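Long-range contact in glycosyl hydrolase (Rhizobium leguminosarum bv. trifolii, PDB 5NDX), which probably hydrolyses O-glycosidic bonds as a family 39 glycoside hydrolase, the bacterial orthologue of human alpha-L-iduronidase: residues R23-L34 with I53-L64. The protein carries 2 engineered substitutions. Numbering follows the deposited sequence.
With 8U8 ((2~{R},3~{S},4~{S},5~{R},6~{S})-6-(4-methyl-2-oxidanylidene-chromen-7-yl)oxy-3,4,5-tris(oxidanyl)oxane-2-carboxylic acid), chain N; 8U8 ((2~{R},3~{S},4~{S},5~{R},6~{S})-6-(4-methyl-2-oxidanylidene-chromen-7-yl)oxy-3,4,5-tris(oxidanyl)oxane-2-carboxylic acid), chain M; SO4 (sulfate ion), chain B.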
# COMPACT_ATOMS: atom_id res chain seq x y z
N ARG A 23 2.43 5.28 1.27
CA ARG A 23 2.44 4.56 -0.02
C ARG A 23 3.46 3.43 0.00
O ARG A 23 4.44 3.41 -0.74
CB ARG A 23 2.61 5.51 -1.19
CG ARG A 23 1.41 6.43 -1.47
CD ARG A 23 1.77 7.87 -1.87
NE ARG A 23 2.53 7.81 -2.93
CZ ARG A 23 3.62 8.44 -3.33
NH1 ARG A 23 4.21 9.54 -2.87
NH2 ARG A 23 3.98 7.89 -4.46
N GLY A 24 3.19 2.48 0.86
CA GLY A 24 4.09 1.36 1.09
C GLY A 24 3.39 0.18 1.68
O GLY A 24 2.41 0.33 2.42
N THR A 25 3.89 -1.00 1.37
CA THR A 25 3.45 -2.20 2.04
C THR A 25 4.68 -3.11 2.19
O THR A 25 5.82 -2.74 1.86
CB THR A 25 2.25 -2.91 1.31
OG1 THR A 25 1.82 -4.07 2.04
CG2 THR A 25 2.62 -3.37 -0.07
N GLY A 26 4.46 -4.29 2.72
CA GLY A 26 5.54 -5.18 2.96
C GLY A 26 5.06 -6.58 3.30
O GLY A 26 3.86 -6.83 3.45
N PHE A 27 6.04 -7.48 3.35
CA PHE A 27 5.82 -8.89 3.68
C PHE A 27 7.17 -9.57 3.98
O PHE A 27 8.24 -8.94 3.92
CB PHE A 27 5.08 -9.64 2.57
CG PHE A 27 5.81 -9.67 1.25
CD1 PHE A 27 6.76 -10.64 0.98
CD2 PHE A 27 5.56 -8.72 0.30
CE1 PHE A 27 7.45 -10.65 -0.21
CE2 PHE A 27 6.22 -8.74 -0.92
CZ PHE A 27 7.18 -9.71 -1.16
N SER A 28 7.06 -10.85 4.37
CA SER A 28 8.17 -11.71 4.70
C SER A 28 7.77 -13.13 4.28
O SER A 28 6.59 -13.46 4.36
CB SER A 28 8.44 -11.65 6.20
OG SER A 28 9.69 -12.24 6.43
N PRO A 29 8.69 -13.97 3.82
CA PRO A 29 10.08 -13.66 3.53
C PRO A 29 10.29 -13.31 2.07
O PRO A 29 9.38 -13.44 1.23
CB PRO A 29 10.80 -14.99 3.86
CG PRO A 29 9.85 -16.00 3.30
CD PRO A 29 8.47 -15.44 3.73
N ALA A 30 11.53 -12.93 1.78
CA ALA A 30 11.93 -12.44 0.46
C ALA A 30 11.73 -13.45 -0.65
O ALA A 30 11.48 -13.07 -1.79
CB ALA A 30 13.38 -12.00 0.50
N GLU A 31 11.79 -14.73 -0.31
CA GLU A 31 11.58 -15.81 -1.28
C GLU A 31 10.23 -15.73 -1.97
O GLU A 31 10.11 -16.19 -3.12
CB GLU A 31 11.71 -17.20 -0.62
CG GLU A 31 13.13 -17.62 -0.31
CD GLU A 31 13.70 -17.03 0.98
OE1 GLU A 31 12.99 -16.29 1.70
OE2 GLU A 31 14.90 -17.30 1.26
N LEU A 32 9.20 -15.16 -1.32
CA LEU A 32 7.90 -14.98 -2.01
C LEU A 32 8.03 -14.18 -3.25
O LEU A 32 7.24 -14.40 -4.17
CB LEU A 32 6.84 -14.35 -1.10
CG LEU A 32 6.45 -15.18 0.11
CD1 LEU A 32 5.38 -14.41 0.87
CD2 LEU A 32 5.97 -16.56 -0.29
N LEU A 33 9.03 -13.31 -3.35
CA LEU A 33 9.21 -12.53 -4.59
C LEU A 33 9.51 -13.41 -5.82
O LEU A 33 9.32 -12.99 -6.94
CB LEU A 33 10.31 -11.49 -4.45
CG LEU A 33 10.01 -10.27 -3.61
CD1 LEU A 33 11.24 -9.50 -3.16
CD2 LEU A 33 9.11 -9.31 -4.41
N LEU A 34 9.97 -14.63 -5.60
CA LEU A 34 10.24 -15.56 -6.70
C LEU A 34 9.02 -16.39 -7.07
O LEU A 34 9.08 -17.07 -8.06
CB LEU A 34 11.36 -16.52 -6.34
CG LEU A 34 12.62 -15.83 -5.76
CD1 LEU A 34 13.61 -16.86 -5.23
CD2 LEU A 34 13.25 -14.90 -6.78
N ILE A 53 0.85 2.83 -4.37
CA ILE A 53 1.87 2.13 -3.57
C ILE A 53 3.18 2.19 -4.33
O ILE A 53 3.24 1.82 -5.51
CB ILE A 53 1.51 0.65 -3.27
CG1 ILE A 53 0.26 0.58 -2.37
CG2 ILE A 53 2.65 -0.04 -2.52
CD1 ILE A 53 -0.32 -0.81 -2.28
N LYS A 54 4.21 2.62 -3.64
CA LYS A 54 5.51 2.91 -4.25
C LYS A 54 6.66 2.07 -3.69
O LYS A 54 7.56 1.72 -4.46
CB LYS A 54 5.82 4.37 -4.07
CG LYS A 54 7.10 4.88 -4.72
CD LYS A 54 7.16 6.39 -4.61
CE LYS A 54 8.47 6.93 -5.22
NZ LYS A 54 8.36 8.43 -5.25
N PHE A 55 6.63 1.77 -2.38
CA PHE A 55 7.69 1.05 -1.69
C PHE A 55 7.24 -0.31 -1.17
O PHE A 55 6.12 -0.44 -0.69
CB PHE A 55 8.25 1.89 -0.55
CG PHE A 55 8.89 3.18 -1.01
CD1 PHE A 55 10.20 3.18 -1.48
CD2 PHE A 55 8.20 4.33 -0.99
CE1 PHE A 55 10.79 4.34 -1.94
CE2 PHE A 55 8.78 5.52 -1.45
CZ PHE A 55 10.10 5.52 -1.92
N LEU A 56 8.11 -1.31 -1.31
CA LEU A 56 7.94 -2.61 -0.70
C LEU A 56 9.03 -2.83 0.32
O LEU A 56 10.22 -2.67 -0.02
CB LEU A 56 8.07 -3.71 -1.73
CG LEU A 56 7.01 -3.94 -2.74
CD1 LEU A 56 7.34 -5.20 -3.52
CD2 LEU A 56 5.64 -4.08 -2.07
N ARG A 57 8.65 -3.21 1.51
CA ARG A 57 9.56 -3.44 2.62
C ARG A 57 9.56 -4.95 2.84
O ARG A 57 8.65 -5.51 3.47
CB ARG A 57 9.13 -2.70 3.86
CG ARG A 57 10.03 -2.91 5.07
CD ARG A 57 9.80 -1.87 6.17
NE ARG A 57 9.62 -2.55 7.43
CZ ARG A 57 10.54 -2.77 8.34
NH1 ARG A 57 11.76 -2.34 8.21
NH2 ARG A 57 10.23 -3.45 9.41
N VAL A 58 10.51 -5.63 2.23
CA VAL A 58 10.53 -7.10 2.23
C VAL A 58 11.68 -7.61 3.14
O VAL A 58 12.86 -7.25 2.90
CB VAL A 58 10.71 -7.65 0.81
CG1 VAL A 58 10.78 -9.16 0.84
CG2 VAL A 58 9.59 -7.17 -0.14
N HIS A 59 11.33 -8.46 4.11
CA HIS A 59 12.30 -8.98 5.08
C HIS A 59 13.25 -10.02 4.48
O HIS A 59 12.83 -10.85 3.67
CB HIS A 59 11.61 -9.72 6.25
CG HIS A 59 10.96 -8.85 7.27
ND1 HIS A 59 11.20 -7.49 7.38
CD2 HIS A 59 10.14 -9.17 8.30
CE1 HIS A 59 10.52 -7.01 8.40
NE2 HIS A 59 9.85 -8.00 8.97
N TYR A 60 14.49 -10.00 4.94
CA TYR A 60 15.50 -11.04 4.63
C TYR A 60 15.89 -11.09 3.16
O TYR A 60 16.12 -12.17 2.61
CB TYR A 60 14.99 -12.42 5.08
CG TYR A 60 14.66 -12.52 6.55
CD1 TYR A 60 15.68 -12.46 7.50
CD2 TYR A 60 13.36 -12.73 6.99
CE1 TYR A 60 15.43 -12.59 8.85
CE2 TYR A 60 13.08 -12.86 8.36
CZ TYR A 60 14.13 -12.78 9.28
OH TYR A 60 13.94 -12.87 10.63
N LEU A 61 16.02 -9.93 2.51
CA LEU A 61 16.53 -9.91 1.15
C LEU A 61 17.91 -10.62 1.05
O LEU A 61 18.14 -11.34 0.10
CB LEU A 61 16.61 -8.48 0.60
CG LEU A 61 15.23 -7.93 0.18
CD1 LEU A 61 15.31 -6.43 0.04
CD2 LEU A 61 14.74 -8.61 -1.09
N TYR A 62 18.78 -10.47 2.05
CA TYR A 62 20.11 -11.12 1.97
C TYR A 62 20.11 -12.65 2.16
O TYR A 62 21.09 -13.30 1.78
CB TYR A 62 21.10 -10.45 2.92
CG TYR A 62 21.63 -9.08 2.48
CD1 TYR A 62 21.91 -8.80 1.14
CD2 TYR A 62 21.88 -8.08 3.42
CE1 TYR A 62 22.46 -7.58 0.74
CE2 TYR A 62 22.40 -6.84 3.04
CZ TYR A 62 22.70 -6.61 1.69
OH TYR A 62 23.28 -5.43 1.26
N ASN A 63 19.03 -13.25 2.67
CA ASN A 63 18.88 -14.73 2.62
C ASN A 63 18.75 -15.24 1.20
O ASN A 63 18.91 -16.40 1.00
CB ASN A 63 17.69 -15.24 3.44
CG ASN A 63 17.92 -15.10 4.94
OD1 ASN A 63 19.02 -14.80 5.40
ND2 ASN A 63 16.88 -15.32 5.69
N LEU A 64 18.45 -14.37 0.24
CA LEU A 64 18.47 -14.74 -1.15
C LEU A 64 19.90 -14.94 -1.70
O LEU A 64 20.06 -15.56 -2.74
CB LEU A 64 17.74 -13.70 -2.02
CG LEU A 64 16.24 -13.56 -1.72
CD1 LEU A 64 15.57 -12.53 -2.62
CD2 LEU A 64 15.51 -14.91 -1.78
C15 8U8 N . 12.01 5.66 4.84
C13 8U8 N . 11.80 6.98 4.45
C14 8U8 N . 12.54 8.01 5.02
C16 8U8 N . 12.39 9.31 4.58
O9 8U8 N . 13.01 10.21 5.13
O8 8U8 N . 11.46 9.62 3.64
C11 8U8 N . 10.76 8.63 3.03
C10 8U8 N . 9.92 9.03 2.02
C12 8U8 N . 10.90 7.31 3.42
C7 8U8 N . 10.15 6.35 2.74
C8 8U8 N . 9.29 6.75 1.72
C9 8U8 N . 9.17 8.09 1.34
O2 8U8 N . 8.32 8.43 0.32
C5 8U8 N . 8.52 9.70 -0.37
O1 8U8 N . 7.76 10.59 0.45
C1 8U8 N . 7.59 11.96 0.01
C6 8U8 N . 8.96 12.72 -0.04
O7 8U8 N . 9.89 12.34 0.70
O6 8U8 N . 9.06 13.64 -0.87
C2 8U8 N . 6.93 11.88 -1.37
O5 8U8 N . 6.67 13.20 -1.93
C3 8U8 N . 7.80 11.03 -2.33
O4 8U8 N . 7.10 10.92 -3.54
C4 8U8 N . 7.99 9.63 -1.76
O3 8U8 N . 8.88 8.85 -2.56
C15 8U8 M . 8.20 -11.41 18.77
C13 8U8 M . 7.80 -10.05 18.80
C14 8U8 M . 7.90 -9.35 20.01
C16 8U8 M . 7.56 -8.00 20.08
O9 8U8 M . 7.64 -7.46 21.18
O8 8U8 M . 7.10 -7.32 18.96
C11 8U8 M . 7.11 -7.94 17.74
C10 8U8 M . 6.78 -7.19 16.60
C12 8U8 M . 7.45 -9.32 17.65
C7 8U8 M . 7.47 -9.90 16.36
C8 8U8 M . 7.14 -9.15 15.23
C9 8U8 M . 6.78 -7.79 15.34
O2 8U8 M . 6.48 -7.00 14.25
C5 8U8 M . 5.96 -7.51 12.96
O1 8U8 M . 4.86 -8.40 13.23
C1 8U8 M . 4.44 -9.25 12.23
C6 8U8 M . 3.03 -9.23 12.40
O7 8U8 M . 2.43 -10.22 12.00
O6 8U8 M . 2.56 -8.22 12.88
C2 8U8 M . 4.69 -8.77 10.76
O5 8U8 M . 3.72 -7.77 10.43
C3 8U8 M . 6.18 -8.28 10.50
O4 8U8 M . 6.82 -9.16 9.64
C4 8U8 M . 6.98 -8.13 11.83
O3 8U8 M . 8.22 -7.35 11.54
S SO4 B . 3.02 12.75 -2.53
O1 SO4 B . 2.12 13.78 -1.99
O2 SO4 B . 2.45 12.20 -3.79
O3 SO4 B . 3.34 11.69 -1.54
O4 SO4 B . 4.31 13.41 -2.86
O HOH W 1 5.68 9.13 -6.16
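Strands 24-27 and 55-58 are the first two neighbours of the parallel TIM barrel, joined through helix 36-45 in a beta-alpha-beta crossover, pairing from Gly-24 with Phe-55 to Phe-27 with Val-58. Phe-55 N and Lys-54 N both donate to Arg-23 O, the former in the carbonyl plane, the latter from above it; Arg-57 N binds Thr-25 O (2.9 Å) and His-59 N binds Phe-27 O. On the face toward helix 36-45, Val-58 CG2 sits over the Phe-27 ring, 4.0 Å from its centroid, in a CH-pi contact. The phenyl is held between the backbone N and the carbonyl carbon (chi1 61°), which sets it alongside Val-58. Val-58 CG1 presses on Ala-30 CA (3.5 Å), and Leu-33 meets the valine tip to tip.

At the N-terminal end, the bent Arg-23 lays NH2 3.5 Å from Lys-54 CD, while NH1 bonds O3 of a sulfate (2.7 Å) and, more loosely, O4 of one bound glycoside. Extended Lys-54 carries NZ to O3 of that sugar (2.8 Å) and, weakly, to the shared O4; a water accepts from both cations. A leucine in place of Arg-23 would probably leave the sulfate and the sugar O4 without this donor and the water without one of its two cationic donors. At the C-terminal mouth, His-59 NE2, oriented by Glu-95 at ND1, donates to O3 of a second glycoside (3.1 Å). The side chain of Gln-146, the predicted proton-donor position, altered here, lies about 6 Å from that of His-59; this mouth is probably catalytic, Arg-23 and Lys-54 lining a separate binding site.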